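Local structure of dihydropteridine reductase (Caenorhabditis elegans, 1OOE) at residues Ile7-Lys12 / Ser108-Lys113; Leu35-Asn38 / Ser43-Leu46; Met182-Met187 / Ser193-Leu198. The protein probably catalyses the NADH- or NADPH-dependent reduction of quinonoid dihydrobiopterin to tetrahydrobiopterin, working as a homodimer of the short-chain dehydrogenase/reductase family. All coordinates share one frame; numbering follows the deposited sequence.

Contact 1: residues Ile7-Lys12 / Ser108-Lys113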
loop_
_atom_site.group_PDB
_atom_site.type_symbol
_atom_site.label_atom_id
_atom_site.label_comp_id
_atom_site.label_asym_id
_atom_site.label_seq_id
_atom_site.Cartn_x
_atom_site.Cartn_y
_atom_site.Cartn_z
ATOM N N ILE A 7 23.206 -7.171 -4.973
ATOM C CA ILE A 7 22.274 -7.974 -4.193
ATOM C C ILE A 7 21.040 -8.254 -5.039
ATOM O O ILE A 7 20.487 -7.345 -5.659
ATOM C CB ILE A 7 21.825 -7.223 -2.918
ATOM C CG1 ILE A 7 23.005 -7.083 -1.951
ATOM C CG2 ILE A 7 20.642 -7.943 -2.265
ATOM C CD1 ILE A 7 22.694 -6.217 -0.745
ATOM N N VAL A 8 20.625 -9.517 -5.085
ATOM C CA VAL A 8 19.431 -9.901 -5.827
ATOM C C VAL A 8 18.464 -10.486 -4.809
ATOM O O VAL A 8 18.685 -11.577 -4.279
ATOM C CB VAL A 8 19.726 -10.974 -6.910
ATOM C CG1 VAL A 8 18.424 -11.372 -7.612
ATOM C CG2 VAL A 8 20.716 -10.437 -7.932
ATOM N N TYR A 9 17.406 -9.732 -4.526
ATOM C CA TYR A 9 16.378 -10.132 -3.576
ATOM C C TYR A 9 15.335 -10.846 -4.433
ATOM O O TYR A 9 14.583 -10.204 -5.170
ATOM C CB TYR A 9 15.792 -8.872 -2.928
ATOM C CG TYR A 9 15.066 -9.067 -1.613
ATOM C CD1 TYR A 9 14.157 -10.108 -1.433
ATOM C CD2 TYR A 9 15.244 -8.159 -0.567
ATOM C CE1 TYR A 9 13.436 -10.239 -0.239
ATOM C CE2 TYR A 9 14.533 -8.279 0.621
ATOM C CZ TYR A 9 13.631 -9.315 0.781
ATOM O OH TYR A 9 12.915 -9.408 1.952
ATOM N N GLY A 10 15.317 -12.173 -4.340
ATOM C CA GLY A 10 14.400 -12.984 -5.130
ATOM C C GLY A 10 15.187 -13.751 -6.185
ATOM O O GLY A 10 14.693 -14.012 -7.283
ATOM N N GLY A 11 16.417 -14.120 -5.836
ATOM C CA GLY A 11 17.291 -14.834 -6.757
ATOM C C GLY A 11 16.909 -16.249 -7.151
ATOM O O GLY A 11 17.584 -16.858 -7.989
ATOM N N LYS A 12 15.851 -16.783 -6.548
ATOM C CA LYS A 12 15.394 -18.133 -6.869
ATOM C C LYS A 12 14.333 -18.127 -7.966
ATOM O O LYS A 12 14.048 -19.166 -8.563
ATOM C CB LYS A 12 14.825 -18.821 -5.623
ATOM C CG LYS A 12 15.848 -19.076 -4.526
ATOM C CD LYS A 12 16.967 -20.003 -4.994
ATOM C CE LYS A 12 16.458 -21.413 -5.262
ATOM N NZ LYS A 12 17.557 -22.345 -5.651
ATOM N N SER A 108 10.130 -5.148 -0.843
ATOM C CA SER A 108 10.536 -3.858 -1.390
ATOM C C SER A 108 11.071 -2.945 -0.303
ATOM O O SER A 108 12.061 -2.255 -0.502
ATOM C CB SER A 108 9.356 -3.168 -2.082
ATOM O OG SER A 108 8.947 -3.889 -3.225
ATOM N N ALA A 109 10.406 -2.941 0.848
ATOM C CA ALA A 109 10.824 -2.092 1.957
ATOM C C ALA A 109 12.162 -2.531 2.542
ATOM O O ALA A 109 12.999 -1.694 2.866
ATOM C CB ALA A 109 9.762 -2.088 3.039
ATOM N N ILE A 110 12.358 -3.836 2.698
ATOM C CA ILE A 110 13.619 -4.333 3.244
ATOM C C ILE A 110 14.738 -4.087 2.231
ATOM O O ILE A 110 15.871 -3.780 2.608
ATOM C CB ILE A 110 13.518 -5.836 3.613
ATOM C CG1 ILE A 110 12.537 -6.001 4.779
ATOM C CG2 ILE A 110 14.893 -6.381 4.007
ATOM C CD1 ILE A 110 12.292 -7.433 5.204
ATOM N N ALA A 111 14.423 -4.196 0.942
ATOM C CA ALA A 111 15.433 -3.932 -0.081
ATOM C C ALA A 111 15.862 -2.466 0.039
ATOM O O ALA A 111 17.052 -2.141 -0.063
ATOM C CB ALA A 111 14.865 -4.211 -1.481
ATOM N N ALA A 112 14.892 -1.582 0.264
ATOM C CA ALA A 112 15.187 -0.158 0.408
ATOM C C ALA A 112 16.065 0.077 1.637
ATOM O O ALA A 112 17.030 0.834 1.580
ATOM C CB ALA A 112 13.889 0.647 0.522
ATOM N N LYS A 113 15.724 -0.573 2.748
ATOM C CA LYS A 113 16.501 -0.434 3.979
ATOM C C LYS A 113 17.943 -0.875 3.729
ATOM O O LYS A 113 18.889 -0.243 4.209
ATOM C CB LYS A 113 15.887 -1.285 5.100
ATOM C CG LYS A 113 16.567 -1.109 6.464
ATOM C CD LYS A 113 16.428 0.319 6.979
ATOM C CE LYS A 113 17.186 0.516 8.284
ATOM N NZ LYS A 113 16.925 1.858 8.872
#
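The hydroxyl oxygen of Tyr9 is met by two carbons of one isoleucine: Tyr9 OH lies 3.9 Å from Ile110 CD1 and 4.0 Å from Ile110 CB. No hydrogen bond passes between Ile7-Lys12 and Ser108-Lys113, so on this side the phenol is held by shape. Its ring brings a second atom to the same residue, with Tyr9 CE2 3.9 Å from Ile110 CG2. That methyl sits in the plane of the ring, at its edge, and the two side chains cross at about a right angle; the contact is therefore an edge meeting a branched aliphatic chain, not a methyl laid over a face. At the next residue of the helix, Ala111 CB approaches Tyr9 CD2 obliquely at 4.1 Å. The small methyl suits the place where strand and helix come nearest, the CA atoms of Tyr9 and Ala111 being 7.2 Å apart. With CG anti to the backbone N (chi1 -160°), the tyrosine reaches out from the strand to the helix. All three touching residues are buried, over a modest 137 Å² of shared surface. Immediately after Tyr9 the chain turns through Gly10, whose backbone angles (phi 110°, psi 33°) would jam a side chain against the preceding carbonyl oxygen; this is consistent with the glycine-rich turn of a Rossmann fold. Tyr9 also packs on Ile33 of strand 28-34 and Ile60 of helix 53-68, while Ala109 reaches Phe93 of the second subunit, so helix 93-118 lies between the parallel strands of the sheet, bonded here from Tyr9 to Phe77 of strand 73-78, and the second subunit.

Contact 2: residues Leu35-Asn38 / Ser43-Leu46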
loop_
_atom_site.group_PDB
_atom_site.type_symbol
_atom_site.label_atom_id
_atom_site.label_comp_id
_atom_site.label_asym_id
_atom_site.label_seq_id
_atom_site.Cartn_x
_atom_site.Cartn_y
_atom_site.Cartn_z
ATOM N N LEU A 35 14.007 -17.308 0.110
ATOM C CA LEU A 35 13.530 -18.319 1.044
ATOM C C LEU A 35 14.414 -19.564 1.065
ATOM O O LEU A 35 14.326 -20.386 1.978
ATOM C CB LEU A 35 12.091 -18.694 0.686
ATOM C CG LEU A 35 11.089 -17.539 0.771
ATOM C CD1 LEU A 35 9.766 -17.951 0.141
ATOM C CD2 LEU A 35 10.890 -17.137 2.222
ATOM N N SER A 36 15.256 -19.706 0.048
ATOM C CA SER A 36 16.180 -20.829 -0.040
ATOM C C SER A 36 17.435 -20.342 -0.746
ATOM O O SER A 36 17.443 -19.263 -1.346
ATOM C CB SER A 36 15.560 -22.009 -0.803
ATOM O OG SER A 36 15.270 -21.684 -2.149
ATOM N N ALA A 37 18.497 -21.131 -0.675
ATOM C CA ALA A 37 19.755 -20.742 -1.288
ATOM C C ALA A 37 19.865 -21.036 -2.775
ATOM O O ALA A 37 19.272 -21.984 -3.289
ATOM C CB ALA A 37 20.910 -21.406 -0.550
ATOM N N ASN A 38 20.624 -20.186 -3.461
ATOM C CA ASN A 38 20.905 -20.344 -4.881
ATOM C C ASN A 38 22.377 -20.743 -4.847
ATOM O O ASN A 38 23.242 -19.910 -4.570
ATOM C CB ASN A 38 20.746 -19.016 -5.623
ATOM C CG ASN A 38 20.952 -19.158 -7.120
ATOM O OD1 ASN A 38 21.881 -19.829 -7.565
ATOM N ND2 ASN A 38 20.090 -18.518 -7.904
ATOM N N SER A 43 27.174 -15.511 -2.014
ATOM C CA SER A 43 26.672 -15.437 -0.649
ATOM C C SER A 43 25.161 -15.602 -0.665
ATOM O O SER A 43 24.482 -15.096 -1.558
ATOM C CB SER A 43 27.026 -14.095 -0.005
ATOM O OG SER A 43 28.390 -14.056 0.369
ATOM N N ASN A 44 24.645 -16.325 0.320
ATOM C CA ASN A 44 23.214 -16.554 0.428
ATOM C C ASN A 44 22.671 -16.069 1.763
ATOM O O ASN A 44 23.163 -16.449 2.827
ATOM C CB ASN A 44 22.897 -18.041 0.248
ATOM C CG ASN A 44 22.831 -18.447 -1.211
ATOM O OD1 ASN A 44 21.905 -18.067 -1.930
ATOM N ND2 ASN A 44 23.819 -19.214 -1.662
ATOM N N ILE A 45 21.659 -15.213 1.687
ATOM C CA ILE A 45 20.998 -14.664 2.862
ATOM C C ILE A 45 19.680 -15.426 2.960
ATOM O O ILE A 45 18.858 -15.370 2.045
ATOM C CB ILE A 45 20.710 -13.156 2.683
ATOM C CG1 ILE A 45 22.011 -12.406 2.365
ATOM C CG2 ILE A 45 20.043 -12.599 3.931
ATOM C CD1 ILE A 45 23.093 -12.553 3.408
ATOM N N LEU A 46 19.485 -16.140 4.065
ATOM C CA LEU A 46 18.279 -16.941 4.254
ATOM C C LEU A 46 17.117 -16.201 4.897
ATOM O O LEU A 46 17.248 -15.626 5.977
ATOM C CB LEU A 46 18.606 -18.184 5.088
ATOM C CG LEU A 46 17.454 -19.170 5.305
ATOM C CD1 LEU A 46 17.008 -19.736 3.967
ATOM C CD2 LEU A 46 17.907 -20.286 6.230
HETATM O O HOH W 1 19.278 -17.942 0.769
#
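The carboxamide of Asn44 carries Ala37 on one face and Asn38 at its polar end: Ala37 CB stands over the plane, 3.6 Å from Asn44 CG, while Asn38 O lies within the amide plane beyond Asn44 ND2. This is the turn that follows the second strand of the Rossmann fold, packed against the sheet's edge strand 43-46; in related dehydrogenases the region commonly borders the adenosine end of the dinucleotide. One side chain binds both backbone polar atoms of a single residue. Asn38 N donates to Asn44 OD1 at 2.9 Å with a nearly straight N-H...O angle of 173°, and Asn44 ND2 donates to Asn38 O at 3.0 Å. The first donor stands 44° out of the plane of the side-chain carbonyl, on the side where Ala37 CB lies. Asn44 OD1 also accepts from Asn32 ND2 of strand 28-34; with two donors on the oxygen and ND2 bound as well, rotation of the amide should be well fixed. Asn38 sends its own amide elsewhere: CG anti to the backbone N (chi1 -177°) carries it away from Asn44, to Gln40 N through OD1 and to Gly11 O through ND2. No backbone-to-backbone bond joins the two segments; instead a water links Ser36 O with Ile45 O by two weak bonds. At the far end of the contact the leucine of the strand bends back over the turn, bringing Leu46 CD1 to 3.4 Å from Leu35 O and to 4.2 Å from Ser36 CA.

Contact 3: residues Met182-Met187 / Ser193-Leu198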
loop_
_atom_site.group_PDB
_atom_site.type_symbol
_atom_site.label_atom_id
_atom_site.label_comp_id
_atom_site.label_asym_id
_atom_site.label_seq_id
_atom_site.Cartn_x
_atom_site.Cartn_y
_atom_site.Cartn_z
ATOM N N MET A 182 6.758 -20.858 -16.770
ATOM C CA MET A 182 5.346 -20.968 -16.416
ATOM C C MET A 182 4.414 -20.379 -17.470
ATOM O O MET A 182 3.347 -20.932 -17.735
ATOM C CB MET A 182 5.067 -20.306 -15.062
ATOM C CG MET A 182 5.458 -21.153 -13.861
ATOM S SD MET A 182 4.552 -22.717 -13.782
ATOM C CE MET A 182 5.766 -23.854 -14.478
ATOM N N ASN A 183 4.801 -19.258 -18.070
ATOM C CA ASN A 183 3.948 -18.658 -19.087
ATOM C C ASN A 183 3.909 -19.517 -20.341
ATOM O O ASN A 183 2.891 -19.582 -21.030
ATOM C CB ASN A 183 4.415 -17.240 -19.427
ATOM C CG ASN A 183 3.933 -16.222 -18.420
ATOM O OD1 ASN A 183 2.827 -16.343 -17.890
ATOM N ND2 ASN A 183 4.748 -15.202 -18.159
ATOM N N ARG A 184 5.015 -20.189 -20.635
ATOM C CA ARG A 184 5.055 -21.048 -21.809
ATOM C C ARG A 184 4.189 -22.288 -21.608
ATOM O O ARG A 184 3.671 -22.854 -22.571
ATOM C CB ARG A 184 6.495 -21.463 -22.123
ATOM C CG ARG A 184 7.363 -20.302 -22.557
ATOM C CD ARG A 184 8.575 -20.764 -23.339
ATOM N NE ARG A 184 9.232 -19.631 -23.980
ATOM C CZ ARG A 184 9.950 -19.714 -25.095
ATOM N NH1 ARG A 184 10.108 -20.882 -25.704
ATOM N NH2 ARG A 184 10.501 -18.623 -25.608
ATOM N N LYS A 185 4.024 -22.696 -20.354
ATOM C CA LYS A 185 3.230 -23.874 -20.027
ATOM C C LYS A 185 1.728 -23.615 -20.041
ATOM O O LYS A 185 0.961 -24.401 -20.596
ATOM C CB LYS A 185 3.635 -24.412 -18.647
ATOM C CG LYS A 185 2.838 -25.631 -18.187
ATOM C CD LYS A 185 3.271 -26.081 -16.794
ATOM C CE LYS A 185 2.480 -27.294 -16.315
ATOM N NZ LYS A 185 2.700 -28.488 -17.181
ATOM N N TRP A 186 1.309 -22.506 -19.443
ATOM C CA TRP A 186 -0.110 -22.193 -19.359
ATOM C C TRP A 186 -0.715 -21.419 -20.524
ATOM O O TRP A 186 -1.938 -21.361 -20.655
ATOM C CB TRP A 186 -0.390 -21.500 -18.026
ATOM C CG TRP A 186 -0.046 -22.401 -16.874
ATOM C CD1 TRP A 186 1.052 -22.319 -16.063
ATOM C CD2 TRP A 186 -0.760 -23.574 -16.463
ATOM N NE1 TRP A 186 1.066 -23.370 -15.174
ATOM C CE2 TRP A 186 -0.035 -24.155 -15.398
ATOM C CE3 TRP A 186 -1.943 -24.193 -16.894
ATOM C CZ2 TRP A 186 -0.454 -25.327 -14.755
ATOM C CZ3 TRP A 186 -2.360 -25.361 -16.254
ATOM C CH2 TRP A 186 -1.614 -25.913 -15.195
ATOM N N MET A 187 0.132 -20.829 -21.363
ATOM C CA MET A 187 -0.331 -20.112 -22.554
ATOM C C MET A 187 0.574 -20.604 -23.684
ATOM O O MET A 187 1.259 -19.822 -24.347
ATOM C CB MET A 187 -0.185 -18.594 -22.387
ATOM C CG MET A 187 -1.008 -17.799 -23.395
ATOM S SD MET A 187 -0.852 -16.001 -23.271
ATOM C CE MET A 187 -1.500 -15.714 -21.618
ATOM N N SER A 193 5.980 -12.860 -29.956
ATOM C CA SER A 193 6.481 -11.621 -30.538
ATOM C C SER A 193 6.134 -10.440 -29.631
ATOM O O SER A 193 6.556 -9.307 -29.877
ATOM C CB SER A 193 5.885 -11.401 -31.931
ATOM O OG SER A 193 4.494 -11.143 -31.856
ATOM N N SER A 194 5.365 -10.709 -28.581
ATOM C CA SER A 194 4.973 -9.665 -27.642
ATOM C C SER A 194 5.460 -9.989 -26.231
ATOM O O SER A 194 5.046 -9.355 -25.264
ATOM C CB SER A 194 3.453 -9.495 -27.639
ATOM O OG SER A 194 2.809 -10.700 -27.266
ATOM N N TRP A 195 6.337 -10.982 -26.125
ATOM C CA TRP A 195 6.893 -11.395 -24.840
ATOM C C TRP A 195 8.284 -10.797 -24.630
ATOM O O TRP A 195 9.139 -10.888 -25.507
ATOM C CB TRP A 195 6.980 -12.921 -24.783
ATOM C CG TRP A 195 5.659 -13.602 -24.578
ATOM C CD1 TRP A 195 4.420 -13.113 -24.891
ATOM C CD2 TRP A 195 5.447 -14.895 -24.003
ATOM N NE1 TRP A 195 3.451 -14.021 -24.536
ATOM C CE2 TRP A 195 4.052 -15.124 -23.991
ATOM C CE3 TRP A 195 6.301 -15.884 -23.494
ATOM C CZ2 TRP A 195 3.491 -16.302 -23.489
ATOM C CZ3 TRP A 195 5.744 -17.054 -22.995
ATOM C CH2 TRP A 195 4.350 -17.253 -22.996
ATOM N N THR A 196 8.512 -10.194 -23.464
ATOM C CA THR A 196 9.811 -9.597 -23.168
ATOM C C THR A 196 10.806 -10.647 -22.672
ATOM O O THR A 196 10.525 -11.385 -21.727
ATOM C CB THR A 196 9.697 -8.494 -22.076
ATOM O OG1 THR A 196 8.761 -7.493 -22.489
ATOM C CG2 THR A 196 11.054 -7.829 -21.841
ATOM N N PRO A 197 11.980 -10.741 -23.321
ATOM C CA PRO A 197 13.001 -11.711 -22.915
ATOM C C PRO A 197 13.587 -11.256 -21.585
ATOM O O PRO A 197 13.734 -10.054 -21.349
ATOM C CB PRO A 197 14.033 -11.622 -24.039
ATOM C CG PRO A 197 13.239 -11.157 -25.209
ATOM C CD PRO A 197 12.340 -10.117 -24.602
ATOM N N LEU A 198 13.926 -12.202 -20.717
ATOM C CA LEU A 198 14.495 -11.843 -19.425
ATOM C C LEU A 198 15.818 -11.102 -19.607
ATOM O O LEU A 198 16.158 -10.219 -18.817
ATOM C CB LEU A 198 14.703 -13.096 -18.564
ATOM C CG LEU A 198 13.458 -13.958 -18.293
ATOM C CD1 LEU A 198 13.819 -15.090 -17.344
ATOM C CD2 LEU A 198 12.347 -13.101 -17.697
#
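Trp195 pushes the outer rim of its six-membered ring against the last turn of helix 181-186, overlapping Asn183 and Arg184. Trp195 CH2 is 3.6 Å from Asn183 CB, a carbon that stands above the rim of the ring and not in its plane. The same ring corner meets the backbone: Asn183 O lies at the edge, near the plane, 3.4 Å from Trp195 CH2. That carbonyl takes the helical bond from Met187 N at 3.0 Å, so the indole borders an oxygen that already accepts a helical bond. Arg184 comes to the edge with its aliphatic part, CG lying 3.7 Å from Trp195 CZ3. Its guanidinium, turned 68° from the indole plane, goes on to a salt bridge with Asp179, and Asn183 ND2 binds Leu178 O; both polar ends therefore return to the loop just ahead of the helix. Met187 adds a looser touch, its SD 4.4 Å from Trp195 CZ2. The indole is also stacked with His192, from the connection between the two segments. Cutting Trp195 back to an alanine is likely to leave a gap beside Asn183 CB and Arg184 CG, and His192 without its stacking partner. Met187 and the helix residues around it also touch crystal neighbours, which may influence their exact pose. Topologically this is a short helix and its return loop between strand 169-175 and helix 198-210, a region that in short-chain dehydrogenases commonly borders the substrate pocket.

In the fold
Contacts 1 and 2 are neighbours, with centres 12 Å apart, and contact 2 is nested in the chain loop that contact 1 closes. They touch directly: Lys12 NZ lies 2.9 Å from Ala37 O, a probable hydrogen bond, and Lys12 CE packs 3.3 Å from Ser36 OG, so that the lysine joins the glycine-rich turn to the turn after strand 28-34. Both reach the same sheet, contact 1 through strand 4-9 and contact 2 through edge strand 43-46. Contact 3 follows later in the chain, its centre 24 Å from contact 1 and 27 Å from contact 2, touching neither. The first two lie in what is probably the cofactor-binding half, whereas contact 3 belongs to the C-terminal part of the fold.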